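Local coordinates for protein oxaloacetate acetyl hydrolase (Cryphonectria parasitica, PDB 3LYE) that belongs to the phosphoenolpyruvate phosphomutase family of enzymes, which are built on a TIM-type beta/alpha barrel, at residues A[183-188]-A[210-215]. Numbering follows the deposited sequence.
Sequences RLRAAR and VAALAP
Leu213 reaches from the last turn of helix 203-213 to Leu184 and Arg185 on helix 177-189, and it illustrates how neighbouring outer helices of a beta/alpha barrel combine an apolar join with hydrogen bonds to a helix end. Followed outward from CB, its chain places CG anti to its own carbonyl carbon and beside its backbone N (chi1 -74°), which carries the fork toward the other helix. There the branches part company. Leu213 CD1 meets Leu184, lying 3.5 Å from Leu184 CD1 and also packing on Leu184 CB, the two leucine side chains crossing at about a right angle. CD2 goes instead to the aliphatic root of Arg185, with Arg185 CG 3.6 Å from Leu213 CD2. Leu213 also touches Ile181, one turn before Arg185, and Leu184 packs on Thr169 of strand 164-169, which ties the contact to the barrel strands.

Beyond its CG the Arg185 chain runs extended, with chi3 at -180°, and delivers its guanidinium to the end of the second helix. Arg185 NH1 donates to Ala212 O over 3.2 Å, a bent bond (146° at the hydrogen) whose donor is tilted from the carbonyl plane. Arg188 arrives by another route: its guanidinium has Arg185 CA over one face, and a water accepts from Arg188 NH2 at 2.8 Å and donates to Leu213 O at 2.9 Å.

Ala214 is the first residue to leave helical geometry, so the carbonyls of Ala212 and Leu213 belong to a helix C-terminus. Two arginines, one directly and one through water, thus bring donors, and probably favourable positive charge, to carbonyls at the negative end of the helix dipole, beside an apolar leucine contact.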
ATOM      1  N   ARG A 183     -15.217 -26.756  20.989  1.00 19.47           N
ATOM      2  CA  ARG A 183     -14.351 -25.623  20.642  1.00 18.89           C
ATOM      3  C   ARG A 183     -15.114 -24.311  20.672  1.00 17.71           C
ATOM      4  O   ARG A 183     -14.597 -23.297  21.105  1.00 17.53           O
ATOM      5  CB  ARG A 183     -13.748 -25.788  19.258  1.00 20.21           C
ATOM      6  CG  ARG A 183     -12.632 -26.751  19.244  1.00 21.70           C
ATOM      7  CD  ARG A 183     -12.013 -26.984  17.867  1.00 21.85           C
ATOM      8  NE  ARG A 183     -10.911 -27.907  18.035  1.00 21.23           N
ATOM      9  CZ  ARG A 183      -9.664 -27.737  17.616  1.00 19.67           C
ATOM     10  NH1 ARG A 183      -9.318 -26.698  16.879  1.00 18.62           N
ATOM     11  NH2 ARG A 183      -8.750 -28.648  17.906  1.00 21.11           N
ATOM     12  N   LEU A 184     -16.347 -24.349  20.207  1.00 17.62           N
ATOM     13  CA  LEU A 184     -17.190 -23.173  20.178  1.00 15.72           C
ATOM     14  C   LEU A 184     -17.549 -22.779  21.608  1.00 14.83           C
ATOM     15  O   LEU A 184     -17.521 -21.605  21.952  1.00 15.62           O
ATOM     16  CB  LEU A 184     -18.414 -23.397  19.315  1.00 16.21           C
ATOM     17  CG  LEU A 184     -18.118 -23.465  17.811  1.00 16.63           C
ATOM     18  CD1 LEU A 184     -19.432 -23.832  17.089  1.00 19.13           C
ATOM     19  CD2 LEU A 184     -17.537 -22.186  17.267  1.00 17.13           C
ATOM     20  N   ARG A 185     -17.879 -23.755  22.446  1.00 16.31           N
ATOM     21  CA  ARG A 185     -18.203 -23.434  23.830  1.00 16.21           C
ATOM     22  C   ARG A 185     -16.982 -22.802  24.505  1.00 14.59           C
ATOM     23  O   ARG A 185     -17.098 -21.830  25.275  1.00 15.93           O
ATOM     24  CB  ARG A 185     -18.612 -24.678  24.604  1.00 18.37           C
ATOM     25  CG  ARG A 185     -19.978 -25.123  24.308  1.00 21.52           C
ATOM     26  CD  ARG A 185     -20.398 -26.218  25.258  1.00 25.86           C
ATOM     27  NE  ARG A 185     -21.755 -26.637  24.936  1.00 29.26           N
ATOM     28  CZ  ARG A 185     -22.138 -27.885  24.706  1.00 31.03           C
ATOM     29  NH1 ARG A 185     -23.413 -28.119  24.416  1.00 31.31           N
ATOM     30  NH2 ARG A 185     -21.266 -28.894  24.787  1.00 30.74           N
ATOM     31  N   ALA A 186     -15.800 -23.342  24.242  1.00 15.26           N
ATOM     32  CA  ALA A 186     -14.585 -22.807  24.842  1.00 14.36           C
ATOM     33  C   ALA A 186     -14.349 -21.380  24.341  1.00 13.35           C
ATOM     34  O   ALA A 186     -13.969 -20.500  25.109  1.00 14.95           O
ATOM     35  CB  ALA A 186     -13.397 -23.691  24.563  1.00 16.15           C
ATOM     36  N   ALA A 187     -14.570 -21.147  23.056  1.00 12.67           N
ATOM     37  CA  ALA A 187     -14.388 -19.806  22.481  1.00 12.00           C
ATOM     38  C   ALA A 187     -15.355 -18.800  23.078  1.00 11.53           C
ATOM     39  O   ALA A 187     -14.994 -17.662  23.349  1.00 12.40           O
ATOM     40  CB  ALA A 187     -14.521 -19.839  20.970  1.00 11.38           C
ATOM     41  N   ARG A 188     -16.589 -19.228  23.280  1.00 13.05           N
ATOM     42  CA  ARG A 188     -17.598 -18.398  23.906  1.00 13.51           C
ATOM     43  C   ARG A 188     -17.083 -17.993  25.328  1.00 12.51           C
ATOM     44  O   ARG A 188     -17.163 -16.823  25.723  1.00 13.41           O
ATOM     45  CB  ARG A 188     -18.888 -19.208  24.061  1.00 14.62           C
ATOM     46  CG  ARG A 188     -20.032 -18.519  24.825  1.00 15.17           C
ATOM     47  CD  ARG A 188     -21.066 -19.578  25.243  1.00 21.20           C
ATOM     48  NE  ARG A 188     -20.384 -20.467  26.191  1.00 25.70           N
ATOM     49  CZ  ARG A 188     -20.685 -21.734  26.480  1.00 28.28           C
ATOM     50  NH1 ARG A 188     -19.914 -22.367  27.355  1.00 31.56           N
ATOM     51  NH2 ARG A 188     -21.717 -22.382  25.924  1.00 27.03           N
ATOM     52  N   VAL A 210     -27.030 -25.137  16.306  1.00 26.22           N
ATOM     53  CA  VAL A 210     -27.695 -23.964  16.853  1.00 25.92           C
ATOM     54  C   VAL A 210     -28.295 -24.315  18.229  1.00 27.36           C
ATOM     55  O   VAL A 210     -28.161 -23.562  19.197  1.00 28.00           O
ATOM     56  CB  VAL A 210     -28.804 -23.443  15.929  1.00 25.66           C
ATOM     57  CG1 VAL A 210     -29.605 -22.383  16.669  1.00 24.14           C
ATOM     58  CG2 VAL A 210     -28.228 -22.878  14.623  1.00 25.02           C
ATOM     59  N   ALA A 211     -28.970 -25.454  18.310  1.00 28.22           N
ATOM     60  CA  ALA A 211     -29.567 -25.859  19.574  1.00 27.96           C
ATOM     61  C   ALA A 211     -28.531 -26.193  20.666  1.00 29.09           C
ATOM     62  O   ALA A 211     -28.754 -25.963  21.866  1.00 30.84           O
ATOM     63  CB  ALA A 211     -30.477 -27.057  19.353  1.00 28.47           C
ATOM     64  N   ALA A 212     -27.381 -26.715  20.261  1.00 27.85           N
ATOM     65  CA  ALA A 212     -26.355 -27.084  21.225  1.00 27.06           C
ATOM     66  C   ALA A 212     -25.709 -25.888  21.869  1.00 27.79           C
ATOM     67  O   ALA A 212     -25.248 -25.967  23.020  1.00 29.99           O
ATOM     68  CB  ALA A 212     -25.289 -27.893  20.547  1.00 27.29           C
ATOM     69  N   LEU A 213     -25.626 -24.793  21.121  1.00 25.71           N
ATOM     70  CA  LEU A 213     -25.007 -23.573  21.639  1.00 24.02           C
ATOM     71  C   LEU A 213     -26.002 -22.516  22.114  1.00 24.43           C
ATOM     72  O   LEU A 213     -25.605 -21.535  22.729  1.00 24.44           O
ATOM     73  CB  LEU A 213     -24.046 -22.993  20.581  1.00 25.06           C
ATOM     74  CG  LEU A 213     -22.828 -23.918  20.615  1.00 28.76           C
ATOM     75  CD1 LEU A 213     -22.144 -24.032  19.300  1.00 30.97           C
ATOM     76  CD2 LEU A 213     -21.881 -23.476  21.733  1.00 29.54           C
ATOM     77  N   ALA A 214     -27.292 -22.725  21.862  1.00 24.87           N
ATOM     78  CA  ALA A 214     -28.311 -21.759  22.276  1.00 24.01           C
ATOM     79  C   ALA A 214     -28.142 -21.431  23.762  1.00 24.81           C
ATOM     80  O   ALA A 214     -27.933 -22.332  24.579  1.00 27.60           O
ATOM     81  CB  ALA A 214     -29.683 -22.335  22.053  1.00 24.86           C
ATOM     82  N   PRO A 215     -28.354 -20.168  24.146  1.00 24.16           N
ATOM     83  CA  PRO A 215     -28.750 -19.014  23.341  1.00 24.90           C
ATOM     84  C   PRO A 215     -27.603 -18.231  22.699  1.00 23.33           C
ATOM     85  O   PRO A 215     -27.840 -17.149  22.173  1.00 24.20           O
ATOM     86  CB  PRO A 215     -29.415 -18.116  24.379  1.00 24.64           C
ATOM     87  CG  PRO A 215     -28.629 -18.358  25.600  1.00 25.19           C
ATOM     88  CD  PRO A 215     -28.269 -19.828  25.581  1.00 24.94           C
TER
HETATM   89  O   HOH W   1     -24.244 -21.271  25.282  0.90 36.99           O